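Local atomic coordinates of fanconi-associated nuclease 1 homolog (Pseudomonas aeruginosa, PDB entry 5Y7Q), a protein that belongs to the FAN1 family of nucleases, a largely helical protein that combines a helix-turn-helix domain, a SAP domain and a VRR-NUC domain. Residues F512-E517 with Q555-Q560; C337-E340 with E344-G347; P77-A82 with A103-T108; R231-R236 with N272-G277. All blocks are in the same frame, centred on the assembly; numbering follows the deposited sequence.

Contact 1 of 4, residues F512-E517 with Q555-Q560; sequences FERLLE and QLRWLQ
Arg514 leaves its helix with CG trans to the backbone N (chi1 -170°) and stays straight through CD before turning at chi3, which carries its guanidinium across the gap to the indole of Trp558. The indole comes from the opposite direction and receives the arginine over one face. NE lies over this face, 3.0 Å above the ring plane and displaced toward the rim; its nearest ring atom is Trp558 CZ3, with CE3 close by. The guanidinium stands almost upright on the ring, the two planes 86° apart, so that an edge of the guanidinium meets the indole and the groups do not lie flat on one another. Arg514 CZ is 4.0 Å from the centroid of the six-membered ring, a cation-pi contact, while Arg514 CD sits 3.9 Å from the same centroid, only 15° off its normal, and adds a CH-pi contact. The charged group and the methylene before it thus share a single aromatic face, and no hydrogen bond spans the two segments. At the margin, Arg514 NH2 and Arg557 NH1 lie 3.6 Å apart. Asp342, in a long and weak ion pair with Arg514 and also touched by Arg557, probably eases the gathering of positive charge. Both segments belong to the VRR-NUC domain. Helix 505-517 rests through Phe512, Leu515 and Leu516 on helices 409-418 and 452-460, whereas helix 553-564 packs Leu559 against strand 569-577 of the mixed sheet and turns Arg557 to helix 342-358.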
loop_
_atom_site.group_PDB
_atom_site.type_symbol
_atom_site.label_atom_id
_atom_site.label_comp_id
_atom_site.label_asym_id
_atom_site.label_seq_id
_atom_site.Cartn_x
_atom_site.Cartn_y
_atom_site.Cartn_z
ATOM N N PHE A 512 -22.216 6.372 -5.339
ATOM C CA PHE A 512 -21.915 5.507 -4.197
ATOM C C PHE A 512 -22.104 4.035 -4.548
ATOM O O PHE A 512 -21.299 3.177 -4.151
ATOM C CB PHE A 512 -22.784 5.905 -3.001
ATOM C CG PHE A 512 -22.418 7.242 -2.413
ATOM C CD1 PHE A 512 -21.332 7.966 -2.914
ATOM C CD2 PHE A 512 -23.128 7.764 -1.353
ATOM C CE1 PHE A 512 -20.980 9.201 -2.386
ATOM C CE2 PHE A 512 -22.767 8.992 -0.808
ATOM C CZ PHE A 512 -21.700 9.713 -1.325
ATOM N N GLU A 513 -23.145 3.722 -5.318
ATOM C CA GLU A 513 -23.335 2.344 -5.742
ATOM C C GLU A 513 -22.267 1.920 -6.742
ATOM O O GLU A 513 -21.851 0.752 -6.742
ATOM C CB GLU A 513 -24.734 2.158 -6.326
ATOM C CG GLU A 513 -25.388 0.830 -5.961
ATOM C CD GLU A 513 -26.328 0.940 -4.765
ATOM O OE1 GLU A 513 -27.326 1.695 -4.842
ATOM O OE2 GLU A 513 -26.060 0.268 -3.743
ATOM N N ARG A 514 -21.791 2.842 -7.584
ATOM C CA ARG A 514 -20.720 2.464 -8.508
ATOM C C ARG A 514 -19.436 2.129 -7.756
ATOM O O ARG A 514 -18.752 1.150 -8.082
ATOM C CB ARG A 514 -20.460 3.571 -9.531
ATOM C CG ARG A 514 -19.518 3.141 -10.664
ATOM C CD ARG A 514 -19.301 4.244 -11.691
ATOM N NE ARG A 514 -17.905 4.334 -12.117
ATOM C CZ ARG A 514 -17.397 3.733 -13.191
ATOM N NH1 ARG A 514 -18.169 2.973 -13.981
ATOM N NH2 ARG A 514 -16.104 3.896 -13.468
ATOM N N LEU A 515 -19.093 2.933 -6.746
ATOM C CA LEU A 515 -17.916 2.651 -5.931
ATOM C C LEU A 515 -18.037 1.302 -5.227
ATOM O O LEU A 515 -17.125 0.463 -5.306
ATOM C CB LEU A 515 -17.717 3.778 -4.923
ATOM C CG LEU A 515 -16.491 3.643 -4.033
ATOM C CD1 LEU A 515 -15.246 3.312 -4.868
ATOM C CD2 LEU A 515 -16.312 4.932 -3.269
ATOM N N LEU A 516 -19.167 1.071 -4.543
ATOM C CA LEU A 516 -19.376 -0.204 -3.853
ATOM C C LEU A 516 -19.227 -1.388 -4.792
ATOM O O LEU A 516 -18.682 -2.426 -4.400
ATOM C CB LEU A 516 -20.757 -0.258 -3.205
ATOM C CG LEU A 516 -20.844 0.252 -1.769
ATOM C CD1 LEU A 516 -22.235 -0.053 -1.219
ATOM C CD2 LEU A 516 -19.749 -0.332 -0.875
ATOM N N GLU A 517 -19.730 -1.260 -6.027
ATOM C CA GLU A 517 -19.741 -2.399 -6.945
ATOM C C GLU A 517 -18.338 -2.972 -7.127
ATOM O O GLU A 517 -18.121 -4.175 -6.939
ATOM C CB GLU A 517 -20.358 -1.994 -8.290
ATOM C CG GLU A 517 -21.893 -2.026 -8.319
ATOM C CD GLU A 517 -22.469 -3.422 -8.600
ATOM O OE1 GLU A 517 -22.779 -3.720 -9.780
ATOM O OE2 GLU A 517 -22.608 -4.226 -7.645
ATOM N N GLN A 555 -10.705 7.339 -16.159
ATOM C CA GLN A 555 -11.363 8.624 -16.386
ATOM C C GLN A 555 -12.443 8.496 -17.445
ATOM O O GLN A 555 -13.559 8.987 -17.258
ATOM C CB GLN A 555 -10.340 9.682 -16.795
ATOM C CG GLN A 555 -9.286 9.962 -15.739
ATOM C CD GLN A 555 -8.218 10.921 -16.214
ATOM O OE1 GLN A 555 -7.684 10.788 -17.321
ATOM N NE2 GLN A 555 -7.904 11.901 -15.384
ATOM N N LEU A 556 -12.133 7.806 -18.552
ATOM C CA LEU A 556 -13.104 7.634 -19.632
ATOM C C LEU A 556 -14.324 6.861 -19.169
ATOM O O LEU A 556 -15.452 7.179 -19.563
ATOM C CB LEU A 556 -12.467 6.916 -20.815
ATOM C CG LEU A 556 -11.939 7.792 -21.940
ATOM C CD1 LEU A 556 -11.132 6.940 -22.903
ATOM C CD2 LEU A 556 -13.105 8.477 -22.635
ATOM N N ARG A 557 -14.123 5.814 -18.364
ATOM C CA ARG A 557 -15.286 5.093 -17.862
ATOM C C ARG A 557 -16.131 5.994 -16.972
ATOM O O ARG A 557 -17.364 5.935 -17.012
ATOM C CB ARG A 557 -14.849 3.830 -17.126
ATOM C CG ARG A 557 -13.745 3.098 -17.865
ATOM C CD ARG A 557 -13.529 1.663 -17.379
ATOM N NE ARG A 557 -12.287 1.491 -16.632
ATOM C CZ ARG A 557 -12.220 1.581 -15.312
ATOM N NH1 ARG A 557 -13.328 1.844 -14.628
ATOM N NH2 ARG A 557 -11.063 1.400 -14.676
ATOM N N TRP A 558 -15.493 6.862 -16.188
ATOM C CA TRP A 558 -16.283 7.740 -15.345
ATOM C C TRP A 558 -17.023 8.795 -16.161
ATOM O O TRP A 558 -18.156 9.157 -15.829
ATOM C CB TRP A 558 -15.416 8.392 -14.278
ATOM C CG TRP A 558 -16.228 8.431 -13.065
ATOM C CD1 TRP A 558 -17.244 9.307 -12.782
ATOM C CD2 TRP A 558 -16.196 7.491 -11.991
ATOM N NE1 TRP A 558 -17.823 8.986 -11.572
ATOM C CE2 TRP A 558 -17.200 7.874 -11.069
ATOM C CE3 TRP A 558 -15.407 6.380 -11.704
ATOM C CZ2 TRP A 558 -17.427 7.180 -9.886
ATOM C CZ3 TRP A 558 -15.637 5.697 -10.539
ATOM C CH2 TRP A 558 -16.639 6.096 -9.640
ATOM N N LEU A 559 -16.415 9.287 -17.235
ATOM C CA LEU A 559 -17.123 10.185 -18.134
ATOM C C LEU A 559 -18.313 9.492 -18.779
ATOM O O LEU A 559 -19.396 10.074 -18.888
ATOM C CB LEU A 559 -16.175 10.698 -19.202
ATOM C CG LEU A 559 -15.167 11.710 -18.711
ATOM C CD1 LEU A 559 -14.706 12.482 -19.920
ATOM C CD2 LEU A 559 -15.832 12.606 -17.719
ATOM N N GLN A 560 -18.121 8.256 -19.239
ATOM C CA GLN A 560 -19.226 7.501 -19.809
ATOM C C GLN A 560 -20.340 7.343 -18.786
ATOM O O GLN A 560 -21.516 7.585 -19.078
ATOM C CB GLN A 560 -18.728 6.140 -20.299
ATOM C CG GLN A 560 -19.770 5.306 -21.044
ATOM C CD GLN A 560 -19.315 3.864 -21.289
ATOM O OE1 GLN A 560 -18.124 3.549 -21.199
ATOM N NE2 GLN A 560 -20.268 2.982 -21.592
#

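Contact 2 of 4, residues C337-E340 with E344-G347; sequences CAPE and ERQG
Pro339 lays its ring over the guanidinium of Arg345, with Pro339 CG 3.6 Å above the centre of that flat group. The contact belongs to the short loop linking two consecutive helices, 325-337 and 342-358, which folds back on the first turn of the second. Arg345 runs extended from CG to NE and passes the proline at a slant, so its aliphatic part also takes part: Arg345 CG is 3.6 Å from Pro339 CG. Arg345 sets out beside the loop rather than at it, and the length of its chain brings the guanidinium to the proline. The guanidinium offers its flat face to the pyrrolidine, and no hydrogen bond joins the two.

A residue further along the loop the contact turns polar. Glu344, with CG opposite the backbone N (chi1 -176°), reaches back toward the preceding loop and accepts a hydrogen bond from the main chain of Glu340. A salt bridge from Arg312 meets the same oxygen, OE2, so this buried carboxylate is gripped by two donors, and its negative charge is probably offset. This may compensate for the nearness of the Glu340 and Glu344 carboxylates, whose OE1 atoms lie 3.5 Å apart. At the start of the helix, Glu344 N is in turn hydrogen-bonded to Ser341 OG. The N-H of Glu340 approaches Glu344 OE2 from above the carboxylate plane, 57° out of it, at an N-to-O distance of 3.2 Å.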
loop_
_atom_site.group_PDB
_atom_site.type_symbol
_atom_site.label_atom_id
_atom_site.label_comp_id
_atom_site.label_asym_id
_atom_site.label_seq_id
_atom_site.Cartn_x
_atom_site.Cartn_y
_atom_site.Cartn_z
ATOM N N CYS A 337 -16.893 -13.158 -23.495
ATOM C CA CYS A 337 -18.100 -13.868 -23.067
ATOM C C CYS A 337 -18.525 -13.467 -21.650
ATOM O O CYS A 337 -19.721 -13.333 -21.374
ATOM C CB CYS A 337 -17.898 -15.386 -23.150
ATOM S SG CYS A 337 -17.651 -16.086 -24.823
ATOM N N ALA A 338 -17.574 -13.310 -20.726
ATOM C CA ALA A 338 -17.894 -12.953 -19.340
ATOM C C ALA A 338 -16.816 -12.060 -18.729
ATOM O O ALA A 338 -15.963 -12.523 -17.963
ATOM C CB ALA A 338 -18.101 -14.210 -18.495
ATOM N N PRO A 339 -16.845 -10.757 -19.017
ATOM C CA PRO A 339 -15.761 -9.873 -18.551
ATOM C C PRO A 339 -15.675 -9.785 -17.032
ATOM O O PRO A 339 -16.664 -9.949 -16.316
ATOM C CB PRO A 339 -16.119 -8.509 -19.154
ATOM C CG PRO A 339 -17.155 -8.785 -20.196
ATOM C CD PRO A 339 -17.877 -10.022 -19.762
ATOM N N GLU A 340 -14.456 -9.515 -16.554
ATOM C CA GLU A 340 -14.179 -9.424 -15.127
ATOM C C GLU A 340 -14.589 -8.081 -14.545
ATOM O O GLU A 340 -14.973 -8.009 -13.373
ATOM C CB GLU A 340 -12.684 -9.645 -14.863
ATOM C CG GLU A 340 -12.171 -11.060 -15.144
ATOM C CD GLU A 340 -10.669 -11.248 -14.864
ATOM O OE1 GLU A 340 -9.941 -10.241 -14.633
ATOM O OE2 GLU A 340 -10.231 -12.425 -14.885
ATOM N N GLU A 344 -11.948 -4.339 -18.060
ATOM C CA GLU A 344 -11.671 -5.411 -18.991
ATOM C C GLU A 344 -12.523 -5.267 -20.241
ATOM O O GLU A 344 -12.027 -5.476 -21.351
ATOM C CB GLU A 344 -11.863 -6.762 -18.303
ATOM C CG GLU A 344 -11.503 -7.938 -19.186
ATOM C CD GLU A 344 -11.031 -9.156 -18.412
ATOM O OE1 GLU A 344 -9.875 -9.128 -17.906
ATOM O OE2 GLU A 344 -11.810 -10.135 -18.324
ATOM N N ARG A 345 -13.790 -4.862 -20.093
ATOM C CA ARG A 345 -14.618 -4.584 -21.271
ATOM C C ARG A 345 -13.951 -3.542 -22.163
ATOM O O ARG A 345 -13.773 -3.750 -23.372
ATOM C CB ARG A 345 -16.024 -4.117 -20.858
ATOM C CG ARG A 345 -16.962 -5.212 -20.310
ATOM C CD ARG A 345 -18.431 -4.751 -20.156
ATOM N NE ARG A 345 -19.233 -5.652 -19.312
ATOM C CZ ARG A 345 -20.037 -6.618 -19.768
ATOM N NH1 ARG A 345 -20.159 -6.830 -21.076
ATOM N NH2 ARG A 345 -20.724 -7.379 -18.914
ATOM N N GLN A 346 -13.527 -2.434 -21.568
ATOM C CA GLN A 346 -12.943 -1.361 -22.356
ATOM C C GLN A 346 -11.675 -1.822 -23.069
ATOM O O GLN A 346 -11.476 -1.497 -24.250
ATOM C CB GLN A 346 -12.684 -0.152 -21.458
ATOM C CG GLN A 346 -11.821 0.921 -22.075
ATOM C CD GLN A 346 -11.415 1.959 -21.063
ATOM O OE1 GLN A 346 -11.701 1.813 -19.879
ATOM N NE2 GLN A 346 -10.746 3.016 -21.519
ATOM N N GLY A 347 -10.820 -2.608 -22.381
ATOM C CA GLY A 347 -9.581 -3.084 -23.003
ATOM C C GLY A 347 -9.805 -4.073 -24.138
ATOM O O GLY A 347 -9.138 -4.006 -25.182
#

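Contact 3 of 4, residues P77-A82 with A103-T108; sequences PEASQA and AEIGDT
Ile105 supplies nearly all the packing from its side, dividing its two branches between Ala79 and Ala82 on one flank of helix 78-89. The deeper and tighter half is the CG1 branch: its terminal CD1 lies 3.6 Å from CB of the buried Ala82. With CG1 beside the backbone N and CG2 trans to it (chi1 -44°), the second branch is delivered one helical turn earlier. Ala79 there is partly exposed, and its CB stands 3.9 Å from Ile105 CG2; the same methyl also lies against Ala79 O. The small alanines let the backbones come close, with 5.1 Å between the CA atoms of Ala79 and Ile105.

Tyr43 of helix 42-57 touches both Ile105 and Ala82, and Ala111 of helix 108-118 touches both Ile105 and Ala79, which joins three helices of the helix-turn-helix domain around this isoleucine. Between the two segments no hydrogen bond is made, so the adhesion there is apolar and depends on shape; the directional hold comes from beside it, where Glu104 of the same loop forms a salt bridge with Arg86, one turn beyond Ala82 on helix 78-89, and a hydrogen bond with Tyr43.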
loop_
_atom_site.group_PDB
_atom_site.type_symbol
_atom_site.label_atom_id
_atom_site.label_comp_id
_atom_site.label_asym_id
_atom_site.label_seq_id
_atom_site.Cartn_x
_atom_site.Cartn_y
_atom_site.Cartn_z
ATOM N N PRO A 77 15.532 -9.566 33.444
ATOM C CA PRO A 77 15.496 -8.299 34.178
ATOM C C PRO A 77 15.089 -7.169 33.251
ATOM O O PRO A 77 15.336 -7.218 32.044
ATOM C CB PRO A 77 16.939 -8.131 34.666
ATOM C CG PRO A 77 17.753 -8.957 33.719
ATOM C CD PRO A 77 16.890 -10.131 33.388
ATOM N N GLU A 78 14.480 -6.135 33.834
ATOM C CA GLU A 78 13.847 -5.090 33.036
ATOM C C GLU A 78 14.811 -4.502 32.013
ATOM O O GLU A 78 14.460 -4.346 30.839
ATOM C CB GLU A 78 13.299 -3.988 33.943
ATOM C CG GLU A 78 12.141 -3.187 33.329
ATOM C CD GLU A 78 11.315 -2.450 34.383
ATOM O OE1 GLU A 78 11.918 -1.787 35.259
ATOM O OE2 GLU A 78 10.066 -2.551 34.344
ATOM N N ALA A 79 16.045 -4.201 32.430
ATOM C CA ALA A 79 16.975 -3.531 31.525
ATOM C C ALA A 79 17.320 -4.402 30.318
ATOM O O ALA A 79 17.509 -3.889 29.207
ATOM C CB ALA A 79 18.240 -3.123 32.268
ATOM N N SER A 80 17.400 -5.717 30.503
ATOM C CA SER A 80 17.688 -6.564 29.356
ATOM C C SER A 80 16.486 -6.665 28.429
ATOM O O SER A 80 16.643 -6.647 27.198
ATOM C CB SER A 80 18.131 -7.940 29.816
ATOM O OG SER A 80 19.053 -7.798 30.868
ATOM N N GLN A 81 15.278 -6.773 28.994
ATOM C CA GLN A 81 14.081 -6.628 28.165
ATOM C C GLN A 81 14.144 -5.348 27.326
ATOM O O GLN A 81 13.992 -5.383 26.096
ATOM C CB GLN A 81 12.828 -6.627 29.047
ATOM C CG GLN A 81 12.445 -7.968 29.633
ATOM C CD GLN A 81 11.166 -7.892 30.449
ATOM O OE1 GLN A 81 10.940 -6.920 31.153
ATOM N NE2 GLN A 81 10.330 -8.921 30.365
ATOM N N ALA A 82 14.419 -4.212 27.986
ATOM C CA ALA A 82 14.425 -2.911 27.317
ATOM C C ALA A 82 15.459 -2.871 26.210
ATOM O O ALA A 82 15.180 -2.405 25.098
ATOM C CB ALA A 82 14.703 -1.800 28.323
ATOM N N ALA A 103 19.526 5.908 28.657
ATOM C CA ALA A 103 19.625 6.277 30.068
ATOM C C ALA A 103 18.741 5.419 30.975
ATOM O O ALA A 103 19.120 5.140 32.117
ATOM C CB ALA A 103 19.300 7.754 30.243
ATOM N N GLU A 104 17.557 5.010 30.513
ATOM C CA GLU A 104 16.733 4.102 31.310
ATOM C C GLU A 104 17.443 2.784 31.558
ATOM O O GLU A 104 17.202 2.129 32.578
ATOM C CB GLU A 104 15.401 3.799 30.612
ATOM C CG GLU A 104 14.921 4.812 29.578
ATOM C CD GLU A 104 15.543 4.634 28.204
ATOM O OE1 GLU A 104 16.374 5.491 27.847
ATOM O OE2 GLU A 104 15.189 3.668 27.488
ATOM N N ILE A 105 18.255 2.347 30.597
ATOM C CA ILE A 105 18.920 1.058 30.698
ATOM C C ILE A 105 20.211 1.162 31.519
ATOM O O ILE A 105 20.556 0.250 32.284
ATOM C CB ILE A 105 19.152 0.516 29.277
ATOM C CG1 ILE A 105 17.876 0.747 28.452
ATOM C CG2 ILE A 105 19.464 -0.941 29.312
ATOM C CD1 ILE A 105 17.710 -0.143 27.220
ATOM N N GLY A 106 20.930 2.281 31.403
ATOM C CA GLY A 106 22.241 2.404 32.004
ATOM C C GLY A 106 23.313 1.677 31.218
ATOM O O GLY A 106 23.306 1.694 29.980
ATOM N N ASP A 107 24.230 1.030 31.938
ATOM C CA ASP A 107 25.334 0.288 31.341
ATOM C C ASP A 107 24.820 -0.723 30.324
ATOM O O ASP A 107 24.015 -1.600 30.653
ATOM C CB ASP A 107 26.107 -0.416 32.464
ATOM C CG ASP A 107 27.313 -1.205 31.970
ATOM O OD1 ASP A 107 27.468 -1.423 30.749
ATOM O OD2 ASP A 107 28.115 -1.624 32.838
ATOM N N THR A 108 25.321 -0.625 29.092
ATOM C CA THR A 108 24.832 -1.507 28.037
ATOM C C THR A 108 25.378 -2.912 28.190
ATOM O O THR A 108 24.632 -3.881 28.059
ATOM C CB THR A 108 25.202 -0.958 26.661
ATOM O OG1 THR A 108 24.668 0.363 26.521
ATOM C CG2 THR A 108 24.636 -1.847 25.546
#

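Contact 4 of 4, residues R231-R236 with N272-G277; sequences RGFRLR and NPWLEG
Phe233 and Trp274 meet with atom CH2 of the Trp274 indole reaching over one face of the phenyl ring. That atom stands 3.2 Å above the phenyl plane, shifted toward the rim beside CE1 and CZ. Phe233 CG lies anti to the carbonyl carbon (chi1 -69°), which swings the ring across to the indole. The ring planes are inclined at 45° with centroids 4.9 Å apart (six-membered ring of Trp274), an oblique aromatic pairing. Gly232 O adds a flanking contact, 3.8 Å from Trp274 CZ3.

In the next shell, polar bonds order the two backbones that carry the rings. Trp274 lies in the first turn of helix 273-292, whose N-cap is Asn272: its OD1 accepts from Leu275 N at 2.9 Å, in the carbonyl plane. The loop bearing Phe233 is braced by Arg231, whose NH1 makes weak hydrogen bonds to the carbonyls of Phe233 and Arg234. Beyond, Phe233 packs on Asp238 and Val239 of helix 236-253, and Leu275 touches Asp238 and Ala241 of that same helix. Adhesion is therefore aromatic and apolar; no hydrogen bond crosses, and those present cap the helix and tie the loop to itself and, through Arg231, to Arg57 and Asp60.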
loop_
_atom_site.group_PDB
_atom_site.type_symbol
_atom_site.label_atom_id
_atom_site.label_comp_id
_atom_site.label_asym_id
_atom_site.label_seq_id
_atom_site.Cartn_x
_atom_site.Cartn_y
_atom_site.Cartn_z
ATOM N N ARG A 231 -8.851 -12.706 15.385
ATOM C CA ARG A 231 -7.429 -12.615 15.053
ATOM C C ARG A 231 -7.212 -12.744 13.548
ATOM O O ARG A 231 -8.028 -13.319 12.814
ATOM C CB ARG A 231 -6.593 -13.672 15.792
ATOM C CG ARG A 231 -7.366 -14.898 16.233
ATOM C CD ARG A 231 -6.872 -16.148 15.562
ATOM N NE ARG A 231 -6.615 -17.218 16.524
ATOM C CZ ARG A 231 -6.524 -18.507 16.213
ATOM N NH1 ARG A 231 -6.683 -18.903 14.961
ATOM N NH2 ARG A 231 -6.279 -19.397 17.162
ATOM N N GLY A 232 -6.064 -12.227 13.116
ATOM C CA GLY A 232 -5.655 -12.269 11.734
ATOM C C GLY A 232 -5.601 -13.656 11.137
ATOM O O GLY A 232 -6.264 -13.931 10.134
ATOM N N PHE A 233 -4.840 -14.556 11.741
ATOM C CA PHE A 233 -4.610 -15.866 11.151
ATOM C C PHE A 233 -5.365 -16.948 11.894
ATOM O O PHE A 233 -5.480 -16.905 13.118
ATOM C CB PHE A 233 -3.126 -16.184 11.130
ATOM C CG PHE A 233 -2.384 -15.333 10.179
ATOM C CD1 PHE A 233 -2.275 -15.701 8.854
ATOM C CD2 PHE A 233 -1.858 -14.132 10.587
ATOM C CE1 PHE A 233 -1.614 -14.923 7.968
ATOM C CE2 PHE A 233 -1.191 -13.321 9.692
ATOM C CZ PHE A 233 -1.067 -13.721 8.381
ATOM N N ARG A 234 -5.870 -17.919 11.141
ATOM C CA ARG A 234 -6.539 -19.074 11.744
ATOM C C ARG A 234 -5.549 -20.225 11.881
ATOM O O ARG A 234 -5.219 -20.628 12.997
ATOM C CB ARG A 234 -7.777 -19.465 10.937
ATOM C CG ARG A 234 -8.946 -18.494 11.089
ATOM C CD ARG A 234 -10.220 -19.076 10.490
ATOM N NE ARG A 234 -9.930 -20.049 9.434
ATOM C CZ ARG A 234 -10.160 -21.359 9.529
ATOM N NH1 ARG A 234 -10.704 -21.870 10.634
ATOM N NH2 ARG A 234 -9.850 -22.158 8.513
ATOM N N LEU A 235 -5.074 -20.770 10.760
ATOM C CA LEU A 235 -4.088 -21.846 10.801
ATOM C C LEU A 235 -2.675 -21.301 10.984
ATOM O O LEU A 235 -2.363 -20.177 10.593
ATOM C CB LEU A 235 -4.121 -22.682 9.522
ATOM C CG LEU A 235 -5.388 -23.449 9.151
ATOM C CD1 LEU A 235 -6.211 -22.664 8.141
ATOM C CD2 LEU A 235 -5.018 -24.815 8.593
ATOM N N ARG A 236 -1.806 -22.127 11.565
ATOM C CA ARG A 236 -0.390 -21.793 11.560
ATOM C C ARG A 236 0.151 -21.743 10.139
ATOM O O ARG A 236 0.902 -20.824 9.784
ATOM C CB ARG A 236 0.397 -22.799 12.389
ATOM C CG ARG A 236 1.882 -22.595 12.261
ATOM C CD ARG A 236 2.665 -23.588 13.072
ATOM N NE ARG A 236 4.033 -23.115 13.242
ATOM C CZ ARG A 236 4.413 -22.262 14.189
ATOM N NH1 ARG A 236 5.679 -21.880 14.263
ATOM N NH2 ARG A 236 3.532 -21.792 15.065
ATOM N N ASN A 272 -6.905 -20.561 1.649
ATOM C CA ASN A 272 -7.297 -19.271 2.202
ATOM C C ASN A 272 -7.312 -18.212 1.108
ATOM O O ASN A 272 -6.280 -17.990 0.459
ATOM C CB ASN A 272 -6.357 -18.847 3.329
ATOM C CG ASN A 272 -6.731 -17.502 3.919
ATOM O OD1 ASN A 272 -6.341 -16.454 3.399
ATOM N ND2 ASN A 272 -7.496 -17.523 5.010
ATOM N N PRO A 273 -8.443 -17.546 0.865
ATOM C CA PRO A 273 -8.513 -16.625 -0.281
ATOM C C PRO A 273 -7.663 -15.378 -0.121
ATOM O O PRO A 273 -7.009 -14.957 -1.084
ATOM C CB PRO A 273 -10.007 -16.297 -0.361
ATOM C CG PRO A 273 -10.472 -16.390 1.048
ATOM C CD PRO A 273 -9.655 -17.483 1.701
ATOM N N TRP A 274 -7.649 -14.771 1.067
ATOM C CA TRP A 274 -6.888 -13.536 1.239
ATOM C C TRP A 274 -5.392 -13.779 1.055
ATOM O O TRP A 274 -4.661 -12.867 0.639
ATOM C CB TRP A 274 -7.223 -12.916 2.601
ATOM C CG TRP A 274 -6.082 -12.272 3.324
ATOM C CD1 TRP A 274 -5.394 -11.144 2.963
ATOM C CD2 TRP A 274 -5.510 -12.713 4.559
ATOM N NE1 TRP A 274 -4.416 -10.871 3.891
ATOM C CE2 TRP A 274 -4.471 -11.816 4.883
ATOM C CE3 TRP A 274 -5.773 -13.790 5.421
ATOM C CZ2 TRP A 274 -3.696 -11.962 6.034
ATOM C CZ3 TRP A 274 -5.011 -13.931 6.559
ATOM C CH2 TRP A 274 -3.984 -13.020 6.859
ATOM N N LEU A 275 -4.943 -15.020 1.308
ATOM C CA LEU A 275 -3.567 -15.437 1.032
ATOM C C LEU A 275 -3.333 -15.653 -0.465
ATOM O O LEU A 275 -2.280 -15.273 -1.006
ATOM C CB LEU A 275 -3.283 -16.717 1.811
ATOM C CG LEU A 275 -1.896 -17.062 2.337
ATOM C CD1 LEU A 275 -1.254 -15.877 3.013
ATOM C CD2 LEU A 275 -2.047 -18.208 3.321
ATOM N N GLU A 276 -4.313 -16.271 -1.146
ATOM C CA GLU A 276 -4.256 -16.457 -2.594
ATOM C C GLU A 276 -4.202 -15.120 -3.325
ATOM O O GLU A 276 -3.667 -15.038 -4.439
ATOM C CB GLU A 276 -5.463 -17.287 -3.049
ATOM C CG GLU A 276 -5.573 -17.558 -4.553
ATOM C CD GLU A 276 -4.506 -18.508 -5.087
ATOM O OE1 GLU A 276 -3.722 -19.046 -4.280
ATOM O OE2 GLU A 276 -4.450 -18.714 -6.321
ATOM N N GLY A 277 -4.731 -14.059 -2.710
ATOM C CA GLY A 277 -4.518 -12.727 -3.252
ATOM C C GLY A 277 -3.053 -12.342 -3.290
ATOM O O GLY A 277 -2.545 -11.884 -4.313
#

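In the fold
From the N terminus, contact 3 comes first, closing a loop of about 20 residues between helix 78-89 and the approach to helix 108-118 inside the helix-turn-helix domain. Contact 4 then brings the loop ahead of helix 236-253 back against the start of helix 273-292, and contact 2 tightens the short turn between helices 325-337 and 342-358. Contact 1 comes last, joining two helices of the VRR-NUC domain around the strands between them. All four follow in series; none nests or crosses. Contacts 1 and 2 touch, Gln346 OE1 lying 3.1 Å from Arg557 CD, and so connect the helical middle to the C-terminal domain, whereas contacts 2 and 3 have centres about 61 Å apart.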